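Protein with a SET domain within carboxy region (Cryptosporidium parvum, PDB 4LDG) probably transfers a methyl group to a lysine of histone H4 through its SET domain. Local coordinates at residues T104-M107 with N108-V111; N118-E121 with K122-K125; Y128-C131 with I132-I136; S87-V90 with S91-A94. One frame throughout, in Å; residues are numbered along the deposited sequence.

Interaction 1. Residues T104-M107 with N108-V111; sequences TIDM and NYKV
Asp106 reaches across a tight turn to hold the backbone of Asn108 and Tyr109, and its side chain is the one to trace. CB comes first, with CG2 of Val111 against it at 3.7 Å. CG then swings anti to the backbone N (chi1 -178°), which turns the carboxylate back over the turn. Across the turn, OD1 comes nearest to CD2 of the Tyr109 ring, at 4.0 Å. OD2 does the gripping: Asn108 N donates to it at 2.7 Å, nearly in line with the C-O bond, while Tyr109 N comes in at 2.9 Å from above the carboxylate plane. OD2 also lies at the edge of the Tyr109 ring, whose plane stands 61° from the carboxylate.

Behind this, the short strands 105-106 and 111-112 pair antiparallel through a G1 beta bulge, with Lys110 and Val111 both opposite Asp106. Lys110 takes the left-handed helical conformation (phi 59°). The firm bond of the pair runs from Asp106 N to Val111 O at 3.0 Å; in return, Asp106 O accepts only weakly from the N atoms of Lys110 and Val111. Beyond the turn, helix 15-36 lies against this side, Tyr33 touching Asp106 and Val111 and Pro32 meeting Tyr109.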
ATOM      1  N   THR A 104      -1.916  17.735  -6.468  1.00 37.29           N
ATOM      2  CA  THR A 104      -1.171  16.493  -6.629  1.00 36.26           C
ATOM      3  C   THR A 104      -2.112  15.303  -6.688  1.00 36.82           C
ATOM      4  O   THR A 104      -1.897  14.390  -7.469  1.00 35.19           O
ATOM      5  CB  THR A 104      -0.155  16.335  -5.499  1.00 36.18           C
ATOM      6  OG1 THR A 104       0.763  17.444  -5.552  1.00 35.45           O
ATOM      7  CG2 THR A 104       0.605  15.014  -5.610  1.00 35.85           C
ATOM      8  N   ILE A 105      -3.179  15.343  -5.891  1.00 37.66           N
ATOM      9  CA  ILE A 105      -4.130  14.246  -5.782  1.00 40.07           C
ATOM     10  C   ILE A 105      -5.504  14.672  -6.271  1.00 44.13           C
ATOM     11  O   ILE A 105      -5.994  15.741  -5.874  1.00 46.22           O
ATOM     12  CB  ILE A 105      -4.255  13.810  -4.316  1.00 42.82           C
ATOM     13  CG1 ILE A 105      -2.948  13.132  -3.907  1.00 44.02           C
ATOM     14  CG2 ILE A 105      -5.451  12.865  -4.137  1.00 44.15           C
ATOM     15  CD1 ILE A 105      -2.661  13.214  -2.452  1.00 46.31           C
ATOM     16  N   ASP A 106      -6.101  13.866  -7.151  1.00 45.01           N
ATOM     17  CA  ASP A 106      -7.464  14.117  -7.632  1.00 47.34           C
ATOM     18  C   ASP A 106      -8.379  13.506  -6.611  1.00 48.20           C
ATOM     19  O   ASP A 106      -8.414  12.284  -6.480  1.00 46.20           O
ATOM     20  CB  ASP A 106      -7.684  13.441  -8.979  1.00 49.44           C
ATOM     21  CG  ASP A 106      -9.083  13.698  -9.554  1.00 55.47           C
ATOM     22  OD1 ASP A 106      -9.150  14.174 -10.723  1.00 52.23           O
ATOM     23  OD2 ASP A 106     -10.095  13.419  -8.842  1.00 54.92           O
ATOM     24  N   MET A 107      -9.117  14.360  -5.911  0.50 50.94           N
ATOM     25  CA  MET A 107      -9.999  13.942  -4.827  0.50 53.80           C
ATOM     26  C   MET A 107     -11.295  13.282  -5.307  0.50 55.05           C
ATOM     27  O   MET A 107     -11.995  12.645  -4.521  0.50 56.82           O
ATOM     28  CB  MET A 107     -10.314  15.141  -3.926  0.50 57.44           C
ATOM     29  CG  MET A 107      -9.589  15.136  -2.573  0.50 57.74           C
ATOM     30  SD  MET A 107      -7.819  15.486  -2.602  0.50 58.48           S
ATOM     31  CE  MET A 107      -7.795  17.194  -2.114  0.50 58.60           C
ATOM     32  N   ASN A 108     -11.611  13.411  -6.591  1.00 55.26           N
ATOM     33  CA  ASN A 108     -12.817  12.804  -7.133  1.00 60.44           C
ATOM     34  C   ASN A 108     -12.554  11.319  -7.391  1.00 59.27           C
ATOM     35  O   ASN A 108     -13.366  10.465  -7.029  1.00 60.90           O
ATOM     36  CB  ASN A 108     -13.318  13.541  -8.388  1.00 68.38           C
ATOM     37  CG  ASN A 108     -13.540  15.030  -8.137  1.00 73.32           C
ATOM     38  OD1 ASN A 108     -14.242  15.417  -7.195  1.00 78.78           O
ATOM     39  ND2 ASN A 108     -12.912  15.874  -8.952  1.00 74.68           N
ATOM     40  N   TYR A 109     -11.396  11.003  -7.958  1.00 54.27           N
ATOM     41  CA  TYR A 109     -11.073   9.617  -8.292  1.00 52.81           C
ATOM     42  C   TYR A 109     -10.107   8.908  -7.328  1.00 49.91           C
ATOM     43  O   TYR A 109      -9.907   7.708  -7.442  1.00 47.84           O
ATOM     44  CB  TYR A 109     -10.561   9.559  -9.735  1.00 55.48           C
ATOM     45  CG  TYR A 109     -11.639   9.941 -10.738  1.00 58.21           C
ATOM     46  CD1 TYR A 109     -12.537   8.998 -11.191  1.00 59.93           C
ATOM     47  CD2 TYR A 109     -11.768  11.245 -11.208  1.00 58.86           C
ATOM     48  CE1 TYR A 109     -13.542   9.326 -12.079  1.00 64.12           C
ATOM     49  CE2 TYR A 109     -12.767  11.586 -12.103  1.00 62.61           C
ATOM     50  CZ  TYR A 109     -13.653  10.618 -12.529  1.00 64.95           C
ATOM     51  OH  TYR A 109     -14.649  10.915 -13.419  1.00 69.83           O
ATOM     52  N   LYS A 110      -9.529   9.649  -6.383  1.00 51.40           N
ATOM     53  CA  LYS A 110      -8.557   9.141  -5.401  1.00 49.43           C
ATOM     54  C   LYS A 110      -7.320   8.547  -6.091  1.00 46.17           C
ATOM     55  O   LYS A 110      -6.959   7.383  -5.884  1.00 45.19           O
ATOM     56  CB  LYS A 110      -9.215   8.132  -4.450  1.00 56.61           C
ATOM     57  CG  LYS A 110     -10.530   8.605  -3.820  1.00 61.69           C
ATOM     58  CD  LYS A 110     -10.379   9.129  -2.393  1.00 70.71           C
ATOM     59  CE  LYS A 110     -11.574   8.743  -1.511  1.00 78.54           C
ATOM     60  NZ  LYS A 110     -11.628   7.264  -1.253  1.00 81.65           N
ATOM     61  N   VAL A 111      -6.704   9.354  -6.950  1.00 43.04           N
ATOM     62  CA  VAL A 111      -5.498   8.978  -7.645  1.00 42.48           C
ATOM     63  C   VAL A 111      -4.467  10.035  -7.435  1.00 38.90           C
ATOM     64  O   VAL A 111      -4.790  11.208  -7.223  1.00 38.32           O
ATOM     65  CB  VAL A 111      -5.675   8.813  -9.167  1.00 47.22           C
ATOM     66  CG1 VAL A 111      -6.500   7.580  -9.466  1.00 49.64           C
ATOM     67  CG2 VAL A 111      -6.319  10.045  -9.790  1.00 51.17           C
TER

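Interaction 2. Residues N118-E121 with K122-K125; sequences NYSE and KWKK
With chi1 at 63°, the OG of Ser120 sits between its own backbone N and carbonyl carbon, turned to the start of the helix where Trp123 N points; the CG of Trp123, anti to its carbonyl carbon (chi1 -79°), carries the indole back alongside that hydroxyl. Ser120 is thus the N-cap of helix 121-134. The capping bond from Trp123 N to Ser120 OG is weak at 3.4 Å, although fairly straight at 158°. The same oxygen lies in the plane of the indole, at its edge, against CD1.

From the next residue on, regular helical bonding takes over: Lys124 N donates to Ser120 O at 2.9 Å, and Lys125 N to Glu121 O at 3.0 Å. Tyr119, just before the cap, brings CD2 of its ring to within 4.0 Å of CB of Trp123, the two side chains crossing at a slant. Its hydroxyl is engaged further away, with Thr104 OG1, while the side chains of Tyr119 and Trp123 both touch Ile100 of helix 98-104.

Lys124 runs extended beyond CG past the backbone of Tyr119, CE lying 3.6 Å from Tyr119 O. Its ammonium faces the bent side chain of Glu121 in a long salt bridge, NZ to OE2 3.8 Å, and has a second, also weak, ion pair with Asp161. Glu121 lies in the first turn, so its negative charge is probably favourable to the helix dipole; but with long ion pairs and a weak capping bond, the two backbone bonds probably hold the helix start more firmly than the side chains do.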
ATOM      1  N   ASN A 118       9.887  14.194  -7.920  1.00 36.09           N
ATOM      2  CA  ASN A 118      10.570  15.482  -7.969  1.00 36.25           C
ATOM      3  C   ASN A 118      10.320  16.374  -6.742  1.00 34.09           C
ATOM      4  O   ASN A 118      10.890  17.450  -6.633  1.00 33.93           O
ATOM      5  CB  ASN A 118      10.173  16.219  -9.255  1.00 38.43           C
ATOM      6  CG  ASN A 118       8.663  16.335  -9.428  1.00 38.99           C
ATOM      7  OD1 ASN A 118       7.927  15.368  -9.256  1.00 42.52           O
ATOM      8  ND2 ASN A 118       8.201  17.510  -9.751  1.00 40.36           N
ATOM      9  N   TYR A 119       9.485  15.919  -5.815  1.00 32.41           N
ATOM     10  CA  TYR A 119       9.144  16.703  -4.630  1.00 32.81           C
ATOM     11  C   TYR A 119      10.195  16.499  -3.570  1.00 33.55           C
ATOM     12  O   TYR A 119      10.777  15.416  -3.475  1.00 35.52           O
ATOM     13  CB  TYR A 119       7.821  16.233  -4.012  1.00 32.98           C
ATOM     14  CG  TYR A 119       6.559  16.595  -4.732  1.00 32.43           C
ATOM     15  CD1 TYR A 119       6.573  17.083  -6.030  1.00 35.08           C
ATOM     16  CD2 TYR A 119       5.337  16.446  -4.106  1.00 31.40           C
ATOM     17  CE1 TYR A 119       5.393  17.406  -6.676  1.00 36.21           C
ATOM     18  CE2 TYR A 119       4.155  16.775  -4.742  1.00 31.85           C
ATOM     19  CZ  TYR A 119       4.177  17.229  -6.033  1.00 33.71           C
ATOM     20  OH  TYR A 119       3.009  17.553  -6.695  1.00 34.27           O
ATOM     21  N   SER A 120      10.417  17.517  -2.737  1.00 33.30           N
ATOM     22  CA  SER A 120      11.363  17.415  -1.618  1.00 31.77           C
ATOM     23  C   SER A 120      10.851  16.405  -0.616  1.00 33.31           C
ATOM     24  O   SER A 120       9.678  16.018  -0.650  1.00 34.08           O
ATOM     25  CB  SER A 120      11.468  18.747  -0.898  1.00 31.54           C
ATOM     26  OG  SER A 120      10.193  19.044  -0.362  1.00 30.32           O
ATOM     27  N   GLU A 121      11.723  15.990   0.294  1.00 36.78           N
ATOM     28  CA  GLU A 121      11.363  15.029   1.343  1.00 40.89           C
ATOM     29  C   GLU A 121      10.167  15.513   2.138  1.00 38.24           C
ATOM     30  O   GLU A 121       9.213  14.793   2.290  1.00 37.11           O
ATOM     31  CB  GLU A 121      12.559  14.741   2.256  1.00 43.56           C
ATOM     32  CG  GLU A 121      13.607  13.873   1.558  1.00 49.86           C
ATOM     33  CD  GLU A 121      13.045  12.518   1.100  1.00 57.41           C
ATOM     34  OE1 GLU A 121      12.138  11.975   1.773  1.00 66.72           O
ATOM     35  OE2 GLU A 121      13.484  11.983   0.057  1.00 65.57           O
ATOM     36  N   LYS A 122      10.204  16.770   2.559  1.00 38.74           N
ATOM     37  CA  LYS A 122       9.095  17.394   3.275  1.00 36.92           C
ATOM     38  C   LYS A 122       7.764  17.163   2.570  1.00 36.16           C
ATOM     39  O   LYS A 122       6.760  16.772   3.192  1.00 34.08           O
ATOM     40  CB  LYS A 122       9.341  18.888   3.386  1.00 38.02           C
ATOM     41  CG  LYS A 122       8.067  19.658   3.678  1.00 39.33           C
ATOM     42  CD  LYS A 122       8.307  21.154   3.818  1.00 42.77           C
ATOM     43  CE  LYS A 122       7.031  21.823   4.304  1.00 44.13           C
ATOM     44  NZ  LYS A 122       6.903  23.190   3.780  1.00 47.40           N
ATOM     45  N   TRP A 123       7.755  17.418   1.266  1.00 35.03           N
ATOM     46  CA  TRP A 123       6.524  17.344   0.508  1.00 34.59           C
ATOM     47  C   TRP A 123       6.122  15.924   0.126  1.00 33.72           C
ATOM     48  O   TRP A 123       4.954  15.650   0.002  1.00 31.25           O
ATOM     49  CB  TRP A 123       6.562  18.276  -0.709  1.00 34.39           C
ATOM     50  CG  TRP A 123       6.296  19.654  -0.324  1.00 37.14           C
ATOM     51  CD1 TRP A 123       7.211  20.625  -0.130  1.00 39.67           C
ATOM     52  CD2 TRP A 123       5.023  20.233  -0.012  1.00 38.56           C
ATOM     53  NE1 TRP A 123       6.601  21.773   0.248  1.00 41.46           N
ATOM     54  CE2 TRP A 123       5.253  21.566   0.323  1.00 39.57           C
ATOM     55  CE3 TRP A 123       3.706  19.759  -0.023  1.00 40.71           C
ATOM     56  CZ2 TRP A 123       4.222  22.447   0.672  1.00 42.95           C
ATOM     57  CZ3 TRP A 123       2.664  20.655   0.311  1.00 41.22           C
ATOM     58  CH2 TRP A 123       2.933  21.963   0.653  1.00 39.80           C
ATOM     59  N   LYS A 124       7.058  15.003  -0.019  1.00 34.11           N
ATOM     60  CA  LYS A 124       6.645  13.603  -0.142  1.00 34.88           C
ATOM     61  C   LYS A 124       5.959  13.091   1.116  1.00 36.41           C
ATOM     62  O   LYS A 124       4.950  12.365   1.032  1.00 34.45           O
ATOM     63  CB  LYS A 124       7.833  12.701  -0.435  1.00 36.63           C
ATOM     64  CG  LYS A 124       8.436  12.861  -1.814  1.00 39.91           C
ATOM     65  CD  LYS A 124       9.782  12.149  -1.839  1.00 45.89           C
ATOM     66  CE  LYS A 124      10.210  11.885  -3.269  1.00 51.39           C
ATOM     67  NZ  LYS A 124      11.663  11.622  -3.294  1.00 56.18           N
ATOM     68  N   LYS A 125       6.522  13.447   2.276  1.00 34.86           N
ATOM     69  CA  LYS A 125       5.910  13.099   3.545  1.00 37.28           C
ATOM     70  C   LYS A 125       4.478  13.647   3.644  1.00 35.60           C
ATOM     71  O   LYS A 125       3.571  12.951   4.084  1.00 36.52           O
ATOM     72  CB  LYS A 125       6.739  13.638   4.711  1.00 41.13           C
ATOM     73  CG  LYS A 125       6.172  13.285   6.090  1.00 44.37           C
ATOM     74  CD  LYS A 125       6.892  13.970   7.245  1.00 43.80           C
ATOM     75  CE  LYS A 125       6.421  13.375   8.571  1.00 47.73           C
ATOM     76  NZ  LYS A 125       6.910  14.093   9.798  1.00 50.62           N
TER

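Interaction 3. Residues Y128-C131 with I132-I136; sequences YKYC and ILNEI
Asn134 lays its amide nitrogen on the ring of Tyr130, one turn back along the same helix. ND2 stands 3.0 Å above the ring plane, over its centre, with ring and amide planes 47° apart. Both side chains turn to meet: CG of Tyr130 is anti to the backbone N (chi1 -172°), sending the ring along toward the C-terminal end, and CG of Asn134 is anti to the carbonyl carbon (chi1 -63°), folding the amide back. That fold also lets ND2 donate to Tyr130 O at 3.1 Å. Asn134 N bonds to the same oxygen at 3.0 Å, the two donors arriving from opposite faces of the carbonyl plane. The amide is held further outside the helix, where ND2 meets Ser91 OG and OD1 accepts from Lys88 N.

The helix finishes here in a Schellman motif. Glu135 takes positive phi, and Ile136 N turns back to Cys131 O at 3.0 Å, lying in the carbonyl plane on a lone pair. This folds Ile136 onto Cys131, CB to CB 3.7 Å, while the SG of Cys131 also lies against CB of Ile136, with CG2 a little farther off. On another side of the helix, Lys129 and Leu133 run side by side.

Helix 121-134 packs here against the strands of the SET domain: Ile132 and Cys131 touch Phe163 on strand 163-166, Lys129 meets Leu235 and Ile237 on strand 230-237, and Tyr128 puts its ring against Phe244 on strand 240-247.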
ATOM      1  N   TYR A 128       2.339  11.385   1.410  1.00 29.79           N
ATOM      2  CA  TYR A 128       2.182  10.053   1.977  1.00 29.54           C
ATOM      3  C   TYR A 128       1.209  10.028   3.149  1.00 30.79           C
ATOM      4  O   TYR A 128       0.286   9.211   3.209  1.00 29.89           O
ATOM      5  CB  TYR A 128       3.567   9.532   2.422  1.00 29.49           C
ATOM      6  CG  TYR A 128       4.530   9.256   1.269  1.00 28.12           C
ATOM      7  CD1 TYR A 128       4.076   8.898   0.014  1.00 26.13           C
ATOM      8  CD2 TYR A 128       5.893   9.335   1.457  1.00 29.70           C
ATOM      9  CE1 TYR A 128       4.946   8.624  -1.001  1.00 26.44           C
ATOM     10  CE2 TYR A 128       6.780   9.084   0.429  1.00 29.15           C
ATOM     11  CZ  TYR A 128       6.299   8.702  -0.798  1.00 28.28           C
ATOM     12  OH  TYR A 128       7.191   8.449  -1.847  1.00 30.16           O
ATOM     13  N   LYS A 129       1.415  10.952   4.068  1.00 31.71           N
ATOM     14  CA  LYS A 129       0.520  11.136   5.196  1.00 34.08           C
ATOM     15  C   LYS A 129      -0.913  11.331   4.717  1.00 34.10           C
ATOM     16  O   LYS A 129      -1.840  10.695   5.226  1.00 34.23           O
ATOM     17  CB  LYS A 129       0.980  12.330   6.031  1.00 35.56           C
ATOM     18  CG  LYS A 129       0.136  12.580   7.267  1.00 39.41           C
ATOM     19  CD  LYS A 129       0.830  13.479   8.286  1.00 42.27           C
ATOM     20  CE  LYS A 129      -0.171  13.866   9.351  1.00 47.74           C
ATOM     21  NZ  LYS A 129       0.421  14.468  10.593  1.00 51.73           N
ATOM     22  N   TYR A 130      -1.101  12.182   3.716  1.00 33.11           N
ATOM     23  CA  TYR A 130      -2.441  12.383   3.188  1.00 33.47           C
ATOM     24  C   TYR A 130      -3.026  11.095   2.606  1.00 31.75           C
ATOM     25  O   TYR A 130      -4.190  10.801   2.823  1.00 31.46           O
ATOM     26  CB  TYR A 130      -2.456  13.502   2.141  1.00 34.83           C
ATOM     27  CG  TYR A 130      -3.850  13.901   1.692  1.00 36.83           C
ATOM     28  CD1 TYR A 130      -4.562  14.918   2.350  1.00 38.38           C
ATOM     29  CD2 TYR A 130      -4.450  13.274   0.620  1.00 38.95           C
ATOM     30  CE1 TYR A 130      -5.816  15.299   1.940  1.00 39.38           C
ATOM     31  CE2 TYR A 130      -5.721  13.628   0.204  1.00 42.86           C
ATOM     32  CZ  TYR A 130      -6.404  14.638   0.873  1.00 45.44           C
ATOM     33  OH  TYR A 130      -7.668  14.980   0.452  1.00 51.82           O
ATOM     34  N   CYS A 131      -2.249  10.351   1.823  1.00 32.09           N
ATOM     35  CA  CYS A 131      -2.760   9.082   1.228  1.00 33.13           C
ATOM     36  C   CYS A 131      -3.080   8.033   2.308  1.00 32.64           C
ATOM     37  O   CYS A 131      -4.091   7.333   2.246  1.00 31.81           O
ATOM     38  CB  CYS A 131      -1.762   8.496   0.256  1.00 33.84           C
ATOM     39  SG  CYS A 131      -1.361   9.529  -1.164  1.00 35.41           S
ATOM     40  N   ILE A 132      -2.229   7.949   3.318  1.00 33.34           N
ATOM     41  CA  ILE A 132      -2.461   6.988   4.383  1.00 34.85           C
ATOM     42  C   ILE A 132      -3.804   7.249   5.059  1.00 35.30           C
ATOM     43  O   ILE A 132      -4.597   6.335   5.250  1.00 31.49           O
ATOM     44  CB  ILE A 132      -1.342   7.010   5.434  1.00 36.79           C
ATOM     45  CG1 ILE A 132      -0.090   6.396   4.837  1.00 38.56           C
ATOM     46  CG2 ILE A 132      -1.756   6.176   6.649  1.00 39.74           C
ATOM     47  CD1 ILE A 132       1.143   6.560   5.686  1.00 40.92           C
ATOM     48  N   LEU A 133      -4.055   8.510   5.413  1.00 35.50           N
ATOM     49  CA  LEU A 133      -5.216   8.851   6.242  1.00 35.13           C
ATOM     50  C   LEU A 133      -6.516   8.985   5.459  1.00 35.70           C
ATOM     51  O   LEU A 133      -7.575   8.782   6.027  1.00 36.66           O
ATOM     52  CB  LEU A 133      -4.939  10.125   7.036  1.00 35.94           C
ATOM     53  CG  LEU A 133      -3.920   9.955   8.165  1.00 35.62           C
ATOM     54  CD1 LEU A 133      -3.476  11.282   8.701  1.00 33.85           C
ATOM     55  CD2 LEU A 133      -4.487   9.105   9.291  1.00 38.04           C
ATOM     56  N   ASN A 134      -6.449   9.311   4.173  1.00 34.61           N
ATOM     57  CA  ASN A 134      -7.661   9.404   3.344  1.00 35.47           C
ATOM     58  C   ASN A 134      -7.839   8.206   2.416  1.00 38.02           C
ATOM     59  O   ASN A 134      -8.642   8.255   1.512  1.00 38.12           O
ATOM     60  CB  ASN A 134      -7.631  10.708   2.530  1.00 32.81           C
ATOM     61  CG  ASN A 134      -7.653  11.918   3.419  1.00 32.61           C
ATOM     62  OD1 ASN A 134      -8.635  12.157   4.114  1.00 32.51           O
ATOM     63  ND2 ASN A 134      -6.560  12.668   3.444  1.00 32.22           N
ATOM     64  N   GLU A 135      -7.055   7.150   2.632  1.00 41.61           N
ATOM     65  CA  GLU A 135      -7.207   5.872   1.923  1.00 45.73           C
ATOM     66  C   GLU A 135      -6.980   5.991   0.429  1.00 42.38           C
ATOM     67  O   GLU A 135      -7.713   5.414  -0.353  1.00 46.90           O
ATOM     68  CB  GLU A 135      -8.579   5.238   2.187  1.00 50.72           C
ATOM     69  CG  GLU A 135      -8.916   5.007   3.651  1.00 59.70           C
ATOM     70  CD  GLU A 135      -8.275   3.763   4.251  1.00 71.83           C
ATOM     71  OE1 GLU A 135      -7.526   3.034   3.547  1.00 84.88           O
ATOM     72  OE2 GLU A 135      -8.522   3.501   5.452  1.00 78.82           O
ATOM     73  N   ILE A 136      -5.961   6.728   0.037  1.00 40.04           N
ATOM     74  CA  ILE A 136      -5.569   6.802  -1.355  1.00 41.25           C
ATOM     75  C   ILE A 136      -4.553   5.685  -1.585  1.00 42.02           C
ATOM     76  O   ILE A 136      -3.673   5.491  -0.751  1.00 41.17           O
ATOM     77  CB  ILE A 136      -4.853   8.122  -1.701  1.00 40.60           C
ATOM     78  CG1 ILE A 136      -5.584   9.336  -1.149  1.00 41.51           C
ATOM     79  CG2 ILE A 136      -4.664   8.250  -3.212  1.00 41.84           C
ATOM     80  CD1 ILE A 136      -6.854   9.649  -1.868  1.00 42.49           C
TER

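Interaction 4. Residues S87-V90 with S91-A94; sequences SKRV and SFGA
The guanidinium of Arg89 lies flat on the ring of Phe92, planes 2° apart and centres 4.2 Å apart, in a parallel, offset cation-pi stack. On the guanidinium face sits Phe92 CE1; on the ring face sits Arg89 NH1, displaced toward the rim. At the guanidinium edge lies Phe92 O, and near the ring plane, at its edge, Ala94 O. The stack closes a compact turn in the loop between helices 15-36 and 98-104, built on a short 3-10 segment that begins at Arg89.

Arg89 gets there by going anti to its backbone N at CG and bending at chi2 (57°), which doubles the chain back over the ring. The head group then clasps one carbonyl end-on: NH1 and NH2 each reach Gly93 O at 2.8 Å. NH1 adds a weak bond to Phe92 O. With its face on a ring and its end on a carbonyl, the guanidinium is fixed in both tilt and rotation. The other side chain of the stack, Phe92, also rests on Ile98 and Ile101 of helix 98-104.

At the start of the turn, Lys88 O takes two bonds from Ser91. The backbone N, three residues on as in a 3-10 turn, comes from well above the carbonyl plane at 3.0 Å. The hydroxyl approaches within that plane, OG giving its proton to Lys88 O over just 2.6 Å.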
ATOM      1  N   SER A  87     -11.872  15.630   3.304  1.00 47.51           N
ATOM      2  CA  SER A  87     -10.564  15.182   3.755  1.00 44.12           C
ATOM      3  C   SER A  87     -10.476  15.367   5.258  1.00 42.50           C
ATOM      4  O   SER A  87     -10.900  16.406   5.807  1.00 38.28           O
ATOM      5  CB  SER A  87      -9.446  16.016   3.131  1.00 43.45           C
ATOM      6  OG  SER A  87      -9.486  15.976   1.738  1.00 44.70           O
ATOM      7  N   LYS A  88      -9.894  14.385   5.926  1.00 39.63           N
ATOM      8  CA  LYS A  88      -9.745  14.485   7.380  1.00 40.38           C
ATOM      9  C   LYS A  88      -8.798  15.645   7.731  1.00 36.76           C
ATOM     10  O   LYS A  88      -7.726  15.777   7.122  1.00 33.43           O
ATOM     11  CB  LYS A  88      -9.194  13.182   7.957  1.00 40.90           C
ATOM     12  CG  LYS A  88      -9.960  11.915   7.596  1.00 42.38           C
ATOM     13  CD  LYS A  88      -9.390  10.737   8.395  1.00 45.10           C
ATOM     14  CE  LYS A  88      -9.981   9.399   7.965  1.00 48.00           C
ATOM     15  NZ  LYS A  88      -9.099   8.288   8.448  1.00 51.47           N
ATOM     16  N   ARG A  89      -9.186  16.479   8.703  1.00 35.64           N
ATOM     17  CA  ARG A  89      -8.318  17.578   9.141  1.00 34.33           C
ATOM     18  C   ARG A  89      -6.964  17.024   9.586  1.00 34.99           C
ATOM     19  O   ARG A  89      -5.934  17.643   9.320  1.00 35.70           O
ATOM     20  CB  ARG A  89      -8.941  18.395  10.283  1.00 35.75           C
ATOM     21  CG  ARG A  89      -8.129  19.634  10.742  1.00 34.67           C
ATOM     22  CD  ARG A  89      -7.877  20.568   9.580  1.00 33.11           C
ATOM     23  NE  ARG A  89      -6.944  21.642   9.846  1.00 31.37           N
ATOM     24  CZ  ARG A  89      -5.625  21.566   9.716  1.00 31.12           C
ATOM     25  NH1 ARG A  89      -5.001  20.432   9.365  1.00 30.21           N
ATOM     26  NH2 ARG A  89      -4.902  22.650   9.950  1.00 31.68           N
ATOM     27  N   VAL A  90      -6.928  15.849  10.210  1.00 34.30           N
ATOM     28  CA  VAL A  90      -5.624  15.335  10.678  1.00 36.59           C
ATOM     29  C   VAL A  90      -4.685  14.891   9.570  1.00 36.07           C
ATOM     30  O   VAL A  90      -3.540  14.573   9.861  1.00 38.42           O
ATOM     31  CB  VAL A  90      -5.728  14.200  11.739  1.00 37.11           C
ATOM     32  CG1 VAL A  90      -6.327  14.781  13.008  1.00 40.72           C
ATOM     33  CG2 VAL A  90      -6.512  12.998  11.239  1.00 34.97           C
ATOM     34  N   SER A  91      -5.154  14.889   8.323  1.00 34.43           N
ATOM     35  CA  SER A  91      -4.373  14.330   7.209  1.00 33.63           C
ATOM     36  C   SER A  91      -3.447  15.349   6.536  1.00 32.61           C
ATOM     37  O   SER A  91      -2.655  14.989   5.660  1.00 31.76           O
ATOM     38  CB  SER A  91      -5.299  13.704   6.175  1.00 33.22           C
ATOM     39  OG  SER A  91      -6.075  14.682   5.515  1.00 33.44           O
ATOM     40  N   PHE A  92      -3.548  16.609   6.946  1.00 32.05           N
ATOM     41  CA  PHE A  92      -2.587  17.620   6.530  1.00 31.37           C
ATOM     42  C   PHE A  92      -2.283  18.509   7.697  1.00 32.24           C
ATOM     43  O   PHE A  92      -2.976  18.476   8.709  1.00 33.11           O
ATOM     44  CB  PHE A  92      -3.088  18.431   5.348  1.00 31.14           C
ATOM     45  CG  PHE A  92      -4.354  19.183   5.607  1.00 31.24           C
ATOM     46  CD1 PHE A  92      -4.319  20.531   5.901  1.00 30.88           C
ATOM     47  CD2 PHE A  92      -5.598  18.557   5.506  1.00 32.31           C
ATOM     48  CE1 PHE A  92      -5.486  21.235   6.153  1.00 31.75           C
ATOM     49  CE2 PHE A  92      -6.765  19.271   5.760  1.00 32.50           C
ATOM     50  CZ  PHE A  92      -6.701  20.617   6.087  1.00 31.43           C
ATOM     51  N   GLY A  93      -1.231  19.294   7.551  1.00 33.19           N
ATOM     52  CA  GLY A  93      -0.778  20.180   8.614  1.00 35.81           C
ATOM     53  C   GLY A  93      -1.396  21.558   8.470  1.00 35.78           C
ATOM     54  O   GLY A  93      -2.618  21.717   8.544  1.00 37.97           O
ATOM     55  N   ALA A  94      -0.546  22.555   8.275  1.00 34.46           N
ATOM     56  CA  ALA A  94      -1.011  23.911   8.086  1.00 35.68           C
ATOM     57  C   ALA A  94      -1.848  24.006   6.825  1.00 35.12           C
ATOM     58  O   ALA A  94      -1.703  23.201   5.898  1.00 32.73           O
ATOM     59  CB  ALA A  94       0.157  24.876   8.032  1.00 36.16           C
TER

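From the N terminus the chain passes interaction 4 (87-94), interaction 1 (104-111), interaction 2 (118-125) and interaction 3 (128-136). Interactions 4 and 1 close short turns, while 2 and 3 start and finish helix 121-134; all are in series, and none nests within or crosses another. That helix gathers the others: Tyr130 OH probably bonds to Ser87 OG, joining interactions 3 and 4, while Ile105 CD1 packs on Tyr130 and Lys110 CD packs on Ile136, joining interactions 1 and 3. Tyr119 OH probably bonds to Thr104 OG1, linking interaction 2 to the strand turn. The upstream loops are thereby tied to the helix beside the SET-domain strands.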